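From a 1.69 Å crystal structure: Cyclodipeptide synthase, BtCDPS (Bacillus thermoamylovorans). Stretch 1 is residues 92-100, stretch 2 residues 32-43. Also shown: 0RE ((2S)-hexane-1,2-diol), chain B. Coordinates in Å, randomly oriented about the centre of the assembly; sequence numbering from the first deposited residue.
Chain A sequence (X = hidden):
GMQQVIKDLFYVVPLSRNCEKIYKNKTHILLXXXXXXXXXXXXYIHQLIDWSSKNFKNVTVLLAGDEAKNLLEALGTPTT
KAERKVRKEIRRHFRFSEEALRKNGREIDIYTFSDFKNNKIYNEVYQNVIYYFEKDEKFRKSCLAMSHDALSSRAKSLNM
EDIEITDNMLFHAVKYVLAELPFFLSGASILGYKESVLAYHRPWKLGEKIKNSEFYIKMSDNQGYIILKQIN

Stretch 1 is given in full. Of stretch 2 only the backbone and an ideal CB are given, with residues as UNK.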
ATOM      1  N   ARG A  92       6.655 -12.903  -8.004  1.00 37.65           N
ATOM      2  CA  ARG A  92       6.766 -13.619  -6.735  1.00 37.08           C
ATOM      3  C   ARG A  92       5.577 -13.310  -5.828  1.00 37.90           C
ATOM      4  O   ARG A  92       4.959 -14.217  -5.259  1.00 35.94           O
ATOM      5  CB  ARG A  92       8.084 -13.265  -6.040  1.00 42.23           C
ATOM      6  CG  ARG A  92       8.347 -14.061  -4.767  1.00 45.37           C
ATOM      7  CD  ARG A  92       9.686 -13.705  -4.106  1.00 48.02           C
ATOM      8  NE  ARG A  92       9.749 -12.312  -3.661  1.00 50.69           N
ATOM      9  CZ  ARG A  92       9.398 -11.880  -2.446  1.00 57.54           C
ATOM     10  NH1 ARG A  92       8.953 -12.728  -1.520  1.00 47.61           N
ATOM     11  NH2 ARG A  92       9.492 -10.587  -2.151  1.00 54.91           N
ATOM     12  N   HIS A  93       5.241 -12.028  -5.682  1.00 37.27           N
ATOM     13  CA  HIS A  93       4.107 -11.658  -4.840  1.00 34.45           C
ATOM     14  C   HIS A  93       2.813 -12.271  -5.359  1.00 31.74           C
ATOM     15  O   HIS A  93       1.986 -12.756  -4.576  1.00 29.85           O
ATOM     16  CB  HIS A  93       3.977 -10.135  -4.770  1.00 31.06           C
ATOM     17  CG  HIS A  93       5.011  -9.474  -3.911  1.00 33.96           C
ATOM     18  ND1 HIS A  93       5.247  -8.115  -3.945  1.00 31.16           N
ATOM     19  CD2 HIS A  93       5.879  -9.984  -3.004  1.00 33.78           C
ATOM     20  CE1 HIS A  93       6.211  -7.818  -3.090  1.00 34.86           C
ATOM     21  NE2 HIS A  93       6.614  -8.933  -2.510  1.00 36.78           N
ATOM     22  N   PHE A  94       2.615 -12.247  -6.679  1.00 33.44           N
ATOM     23  CA  PHE A  94       1.402 -12.824  -7.248  1.00 31.20           C
ATOM     24  C   PHE A  94       1.325 -14.321  -6.972  1.00 32.12           C
ATOM     25  O   PHE A  94       0.278 -14.828  -6.560  1.00 33.09           O
ATOM     26  CB  PHE A  94       1.339 -12.546  -8.751  1.00 34.04           C
ATOM     27  CG  PHE A  94       0.013 -12.898  -9.375  1.00 39.06           C
ATOM     28  CD1 PHE A  94      -0.294 -14.214  -9.694  1.00 38.23           C
ATOM     29  CD2 PHE A  94      -0.931 -11.915  -9.633  1.00 39.30           C
ATOM     30  CE1 PHE A  94      -1.525 -14.540 -10.261  1.00 43.78           C
ATOM     31  CE2 PHE A  94      -2.161 -12.234 -10.197  1.00 38.63           C
ATOM     32  CZ  PHE A  94      -2.457 -13.546 -10.512  1.00 39.33           C
ATOM     33  N   ARG A  95       2.427 -15.040  -7.190  1.00 37.00           N
ATOM     34  CA  ARG A  95       2.428 -16.486  -6.965  1.00 41.50           C
ATOM     35  C   ARG A  95       2.006 -16.824  -5.541  1.00 37.22           C
ATOM     36  O   ARG A  95       1.071 -17.607  -5.325  1.00 38.20           O
ATOM     37  CB  ARG A  95       3.813 -17.067  -7.257  1.00 41.84           C
ATOM     38  CG  ARG A  95       3.908 -18.585  -7.048  1.00 49.95           C
ATOM     39  CD  ARG A  95       5.346 -19.084  -7.170  1.00 54.19           C
ATOM     40  NE  ARG A  95       6.154 -18.194  -8.004  1.00 55.65           N
ATOM     41  CZ  ARG A  95       7.306 -17.645  -7.622  1.00 56.29           C
ATOM     42  NH1 ARG A  95       7.803 -17.906  -6.417  1.00 52.29           N
ATOM     43  NH2 ARG A  95       7.962 -16.836  -8.449  1.00 52.87           N
ATOM     44  N   PHE A  96       2.685 -16.235  -4.552  1.00 35.88           N
ATOM     45  CA  PHE A  96       2.381 -16.551  -3.159  1.00 32.84           C
ATOM     46  C   PHE A  96       0.971 -16.122  -2.790  1.00 34.97           C
ATOM     47  O   PHE A  96       0.287 -16.810  -2.026  1.00 32.97           O
ATOM     48  CB  PHE A  96       3.391 -15.879  -2.226  1.00 34.82           C
ATOM     49  CG  PHE A  96       4.798 -16.371  -2.394  1.00 44.29           C
ATOM     50  CD1 PHE A  96       5.049 -17.648  -2.879  1.00 43.45           C
ATOM     51  CD2 PHE A  96       5.874 -15.563  -2.057  1.00 44.33           C
ATOM     52  CE1 PHE A  96       6.348 -18.100  -3.035  1.00 46.32           C
ATOM     53  CE2 PHE A  96       7.175 -16.017  -2.202  1.00 47.20           C
ATOM     54  CZ  PHE A  96       7.409 -17.286  -2.699  1.00 45.97           C
ATOM     55  N   SER A  97       0.532 -14.966  -3.289  1.00 31.94           N
ATOM     56  CA  SER A  97      -0.827 -14.526  -2.998  1.00 31.29           C
ATOM     57  C   SER A  97      -1.854 -15.460  -3.627  1.00 33.83           C
ATOM     58  O   SER A  97      -2.847 -15.817  -2.987  1.00 30.50           O
ATOM     59  CB  SER A  97      -1.031 -13.091  -3.488  1.00 32.26           C
ATOM     60  OG  SER A  97      -0.118 -12.218  -2.838  1.00 29.81           O
ATOM     61  N   GLU A  98      -1.638 -15.849  -4.884  1.00 34.10           N
ATOM     62  CA  GLU A  98      -2.572 -16.759  -5.542  1.00 34.15           C
ATOM     63  C   GLU A  98      -2.681 -18.075  -4.779  1.00 37.59           C
ATOM     64  O   GLU A  98      -3.790 -18.575  -4.556  1.00 35.46           O
ATOM     65  CB  GLU A  98      -2.130 -16.994  -6.985  1.00 35.62           C
ATOM     66  CG  GLU A  98      -3.146 -17.729  -7.837  1.00 38.71           C
ATOM     67  CD  GLU A  98      -2.992 -19.233  -7.755  1.00 50.94           C
ATOM     68  OE1 GLU A  98      -1.875 -19.705  -7.437  1.00 51.03           O
ATOM     69  OE2 GLU A  98      -3.992 -19.944  -8.003  1.00 55.46           O
ATOM     70  N   GLU A  99      -1.539 -18.637  -4.355  1.00 39.49           N
ATOM     71  CA  GLU A  99      -1.527 -19.856  -3.541  1.00 38.83           C
ATOM     72  C   GLU A  99      -2.480 -19.755  -2.361  1.00 41.29           C
ATOM     73  O   GLU A  99      -3.358 -20.602  -2.172  1.00 40.98           O
ATOM     74  CB  GLU A  99      -0.123 -20.130  -3.006  1.00 41.59           C
ATOM     75  CG  GLU A  99       0.874 -20.677  -3.979  1.00 48.44           C
ATOM     76  CD  GLU A  99       2.244 -20.809  -3.340  1.00 53.75           C
ATOM     77  OE1 GLU A  99       2.350 -20.564  -2.110  1.00 49.20           O
ATOM     78  OE2 GLU A  99       3.210 -21.146  -4.062  1.00 58.12           O
ATOM     79  N   ALA A 100      -2.296 -18.718  -1.537  1.00 35.65           N
ATOM     80  CA  ALA A 100      -3.038 -18.617  -0.288  1.00 34.79           C
ATOM     81  C   ALA A 100      -4.510 -18.323  -0.538  1.00 34.73           C
ATOM     82  O   ALA A 100      -5.384 -18.835   0.173  1.00 34.38           O
ATOM     83  CB  ALA A 100      -2.406 -17.540   0.597  1.00 33.27           C
ATOM     84  N   UNK A  32      -1.977  -4.509   1.373  1.00 22.78           N
ATOM     85  CA  UNK A  32      -0.903  -3.852   0.649  1.00 24.49           C
ATOM     86  C   UNK A  32       0.396  -4.626   0.766  1.00 24.96           C
ATOM     87  O   UNK A  32       0.878  -4.856   1.877  1.00 24.38           O
ATOM     88  CB  UNK A  32      -0.711  -2.423   1.162  1.00 24.49           C
ATOM     89  N   UNK A  33       0.958  -5.060  -0.363  1.00 23.22           N
ATOM     90  CA  UNK A  33       2.189  -5.847  -0.388  1.00 24.26           C
ATOM     91  C   UNK A  33       3.276  -4.954  -0.961  1.00 26.94           C
ATOM     92  O   UNK A  33       3.221  -4.572  -2.134  1.00 26.06           O
ATOM     93  CB  UNK A  33       2.030  -7.131  -1.205  1.00 24.26           C
ATOM     94  N   UNK A  34       4.247  -4.610  -0.137  1.00 26.24           N
ATOM     95  CA  UNK A  34       5.266  -3.634  -0.501  1.00 31.31           C
ATOM     96  C   UNK A  34       6.419  -4.325  -1.224  1.00 30.82           C
ATOM     97  O   UNK A  34       6.887  -5.368  -0.762  1.00 31.60           O
ATOM     98  CB  UNK A  34       5.775  -2.897   0.739  1.00 31.31           C
ATOM     99  N   UNK A  35       6.893  -3.785  -2.348  1.00 28.94           N
ATOM    100  CA  UNK A  35       7.987  -4.431  -3.079  1.00 27.87           C
ATOM    101  C   UNK A  35       9.346  -4.163  -2.447  1.00 28.59           C
ATOM    102  O   UNK A  35       9.591  -3.108  -1.861  1.00 32.64           O
ATOM    103  CB  UNK A  35       7.998  -3.956  -4.533  1.00 27.87           C
ATOM    104  N   UNK A  36      10.239  -5.149  -2.593  1.00 31.19           N
ATOM    105  CA  UNK A  36      11.617  -5.055  -2.095  1.00 31.95           C
ATOM    106  C   UNK A  36      11.636  -4.840  -0.586  1.00 34.67           C
ATOM    107  O   UNK A  36      12.420  -4.053  -0.048  1.00 39.00           O
ATOM    108  CB  UNK A  36      12.365  -3.919  -2.795  1.00 31.95           C
ATOM    109  N   UNK A  37      10.757  -5.560   0.098  1.00 33.24           N
ATOM    110  CA  UNK A  37      10.601  -5.479   1.542  1.00 35.22           C
ATOM    111  C   UNK A  37      10.623  -6.902   2.073  1.00 37.48           C
ATOM    112  O   UNK A  37       9.733  -7.693   1.752  1.00 35.25           O
ATOM    113  CB  UNK A  37       9.314  -4.751   1.936  1.00 35.22           C
ATOM    114  N   UNK A  38      11.630  -7.222   2.892  1.00 40.39           N
ATOM    115  CA  UNK A  38      11.831  -8.603   3.325  1.00 42.01           C
ATOM    116  C   UNK A  38      10.676  -9.139   4.160  1.00 37.57           C
ATOM    117  O   UNK A  38      10.538 -10.360   4.288  1.00 43.96           O
ATOM    118  CB  UNK A  38      13.130  -8.710   4.126  1.00 42.01           C
ATOM    119  N   UNK A  39       9.854  -8.259   4.735  1.00 34.51           N
ATOM    120  CA  UNK A  39       8.719  -8.696   5.543  1.00 31.14           C
ATOM    121  C   UNK A  39       7.789  -9.627   4.770  1.00 33.50           C
ATOM    122  O   UNK A  39       7.203 -10.545   5.356  1.00 35.42           O
ATOM    123  CB  UNK A  39       7.935  -7.482   6.045  1.00 31.14           C
ATOM    124  N   UNK A  40       7.642  -9.414   3.463  1.00 32.71           N
ATOM    125  CA  UNK A  40       6.622 -10.115   2.680  1.00 30.40           C
ATOM    126  C   UNK A  40       7.201 -11.393   2.074  1.00 34.75           C
ATOM    127  O   UNK A  40       7.315 -11.569   0.862  1.00 35.83           O
ATOM    128  CB  UNK A  40       6.071  -9.207   1.578  1.00 30.40           C
ATOM    129  N   UNK A  41       7.557 -12.298   2.975  1.00 36.49           N
ATOM    130  CA  UNK A  41       7.908 -13.663   2.632  1.00 39.69           C
ATOM    131  C   UNK A  41       6.662 -14.437   2.213  1.00 39.21           C
ATOM    132  O   UNK A  41       5.525 -13.998   2.406  1.00 37.06           O
ATOM    133  CB  UNK A  41       8.600 -14.352   3.809  1.00 39.69           C
ATOM    134  N   UNK A  42       6.886 -15.628   1.656  1.00 41.32           N
ATOM    135  CA  UNK A  42       5.770 -16.519   1.369  1.00 34.74           C
ATOM    136  C   UNK A  42       4.938 -16.769   2.622  1.00 35.97           C
ATOM    137  O   UNK A  42       3.705 -16.669   2.597  1.00 38.28           O
ATOM    138  CB  UNK A  42       6.278 -17.844   0.798  1.00 34.74           C
ATOM    139  N   UNK A  43       5.599 -17.074   3.741  1.00 40.81           N
ATOM    140  CA  UNK A  43       4.871 -17.386   4.969  1.00 38.00           C
ATOM    141  C   UNK A  43       4.022 -16.213   5.445  1.00 35.72           C
ATOM    142  O   UNK A  43       2.871 -16.404   5.861  1.00 35.30           O
ATOM    143  CB  UNK A  43       5.851 -17.795   6.071  1.00 38.00           C
TER
HETATM  144  O01 0RE B 301       2.708   1.299   0.782  1.00 43.67           O
HETATM  145  C02 0RE B 301       2.605   0.063   1.414  1.00 43.91           C
HETATM  146  C03 0RE B 301       1.240  -0.536   1.093  1.00 36.16           C
HETATM  147  O04 0RE B 301       0.265   0.056   1.908  1.00 39.28           O
HETATM  148  C05 0RE B 301       0.934  -0.290  -0.380  1.00 38.04           C
HETATM  149  C06 0RE B 301       1.990  -0.968  -1.251  1.00 36.67           C
HETATM  150  C07 0RE B 301       1.734  -0.577  -2.702  1.00 37.19           C
HETATM  151  C08 0RE B 301       1.299  -1.843  -3.420  1.00 31.68           C

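Stretch 1 is a helix that presents Arg 92, His 93, Phe 96 and Glu 99 to a winding loop that ends in the first turn of a helix.

At position 32 no part of stretch 1 is near, but an ideal CB would lie 2.7 Å from C03 of the bound hexanediol, a clash. With the diol bound as it is, a residue without a side chain fits: Gly 32.

Position 33 points its CA-to-CB bond toward the helix, its ideal CB 4.3 Å from His 93 ND1. An aromatic face invites aliphatic carbon, so Val, Ile, Leu or Met would suit. The residue is Ile 33, whose CG2 sits over the His 93 ring, 3.4 Å from its centroid and 9° off the normal, while the end of the side chain leads away. Its backbone O also accepts from a water that is hydrogen-bonded to His 93 ND1.

Position 34 points away; small or polar would do. Ser 34 contributes backbone, its O lying 3.4 Å from His 93 CE1.

At position 35 the bond runs sideways, with phi -79° and psi 149°. A compact nonpolar residue suits, and proline matches the angles. Pro 35 brings its CA to the imidazole edge, 3.8 Å from His 93 CE1.

Position 36 points away with positive phi, easiest for Gly or Asn; Phe 36 takes it nonetheless. Position 37 points sideways, where a short polar side chain with an acceptor could reach the backbone N of position 39: Asn 37 OD1 accepts from that N at 2.9 Å. Positions 38 and 39 make no contact and tolerate much; they are Ser 38 and Lys 39.

Position 40 points toward the helix, its ideal CB 4.1 Å from His 93 NE2. A sizeable nonpolar or aromatic group could start there. Phe 40 places CB 4.2 Å from His 93 NE2, and its end leads away. Its backbone does the polar work: Arg 92 NH1 donates to Phe 40 O at 3.1 Å.

Position 41 points away just before a helix, so Ser, Thr, Asp or Asn would suit. Ser 41 caps a backbone N just beyond the stretch.

Position 42 is the richest. Its bond points sideways, its ideal CB lies 3.6 Å from Phe 96 CE2, and the Glu 99 carboxylate waits farther along, calling for an aliphatic stem ending in a donor: Gln, Lys or Arg. Gln 42 lays CB over the Phe 96 face in a CH-pi contact, 3.5 Å from the ring centroid, and its extended chain lets NE2 donate to Glu 99 OE1 at 2.9 Å. Position 43 points away and suits a polar residue, Asn 43.

Stretch 2, residues 32-43: GISPFNSKFSQN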
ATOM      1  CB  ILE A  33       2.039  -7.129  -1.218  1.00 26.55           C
ATOM      2  CG1 ILE A  33       0.790  -7.914  -0.808  1.00 28.32           C
ATOM      3  CG2 ILE A  33       3.308  -7.981  -1.113  1.00 27.57           C
ATOM      4  CD1 ILE A  33       0.735  -8.275   0.664  1.00 29.19           C
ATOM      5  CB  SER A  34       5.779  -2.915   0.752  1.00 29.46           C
ATOM      6  OG  SER A  34       6.459  -1.731   0.399  1.00 42.80           O
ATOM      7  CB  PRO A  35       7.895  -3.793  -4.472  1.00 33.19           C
ATOM      8  CG  PRO A  35       7.392  -2.408  -4.191  1.00 33.97           C
ATOM      9  CD  PRO A  35       6.403  -2.584  -3.045  1.00 29.88           C
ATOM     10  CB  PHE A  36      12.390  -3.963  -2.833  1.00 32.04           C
ATOM     11  CG  PHE A  36      12.110  -3.945  -4.302  1.00 33.94           C
ATOM     12  CD1 PHE A  36      12.370  -5.065  -5.075  1.00 39.66           C
ATOM     13  CD2 PHE A  36      11.552  -2.834  -4.909  1.00 33.43           C
ATOM     14  CE1 PHE A  36      12.099  -5.068  -6.428  1.00 40.10           C
ATOM     15  CE2 PHE A  36      11.281  -2.831  -6.271  1.00 35.13           C
ATOM     16  CZ  PHE A  36      11.553  -3.953  -7.025  1.00 37.70           C
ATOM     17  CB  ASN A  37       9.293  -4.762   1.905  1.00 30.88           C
ATOM     18  CG  ASN A  37       9.102  -4.606   3.400  1.00 35.47           C
ATOM     19  OD1 ASN A  37       9.529  -5.446   4.185  1.00 38.20           O
ATOM     20  ND2 ASN A  37       8.455  -3.523   3.799  1.00 36.81           N
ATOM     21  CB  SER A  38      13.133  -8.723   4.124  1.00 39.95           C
ATOM     22  OG  SER A  38      13.312  -7.597   4.967  1.00 46.15           O
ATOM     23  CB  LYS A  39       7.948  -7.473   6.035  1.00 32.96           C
ATOM     24  CG  LYS A  39       6.705  -7.781   6.841  1.00 35.51           C
ATOM     25  CD  LYS A  39       6.991  -7.619   8.302  1.00 35.73           C
ATOM     26  CE  LYS A  39       5.757  -7.774   9.144  1.00 35.86           C
ATOM     27  NZ  LYS A  39       6.216  -7.966  10.536  1.00 40.76           N
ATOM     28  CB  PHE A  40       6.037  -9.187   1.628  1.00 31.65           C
ATOM     29  CG  PHE A  40       5.261  -8.058   2.222  1.00 30.13           C
ATOM     30  CD1 PHE A  40       3.940  -8.235   2.595  1.00 26.98           C
ATOM     31  CD2 PHE A  40       5.863  -6.834   2.449  1.00 29.80           C
ATOM     32  CE1 PHE A  40       3.219  -7.194   3.168  1.00 26.92           C
ATOM     33  CE2 PHE A  40       5.158  -5.789   3.022  1.00 30.55           C
ATOM     34  CZ  PHE A  40       3.829  -5.972   3.381  1.00 28.29           C
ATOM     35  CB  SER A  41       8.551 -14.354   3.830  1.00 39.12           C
ATOM     36  OG  SER A  41       7.602 -14.471   4.884  1.00 36.75           O
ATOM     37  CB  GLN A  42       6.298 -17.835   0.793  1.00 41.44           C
ATOM     38  CG  GLN A  42       5.225 -18.856   0.505  1.00 42.95           C
ATOM     39  CD  GLN A  42       5.796 -20.135  -0.075  1.00 46.61           C
ATOM     40  OE1 GLN A  42       6.930 -20.507   0.219  1.00 44.56           O
ATOM     41  NE2 GLN A  42       5.017 -20.807  -0.912  1.00 47.89           N
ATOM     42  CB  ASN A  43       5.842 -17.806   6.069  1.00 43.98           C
ATOM     43  CG  ASN A  43       5.133 -18.409   7.262  1.00 46.35           C
ATOM     44  OD1 ASN A  43       4.279 -19.283   7.115  1.00 57.11           O
ATOM     45  ND2 ASN A  43       5.468 -17.928   8.457  1.00 56.16           N
TER
HETATM   46  O   HOH W   1       4.215  -5.556  -4.609  1.00 26.90           O
HETATM   47  O   HOH W   2       8.529  -7.543  -0.703  1.00 38.78           O
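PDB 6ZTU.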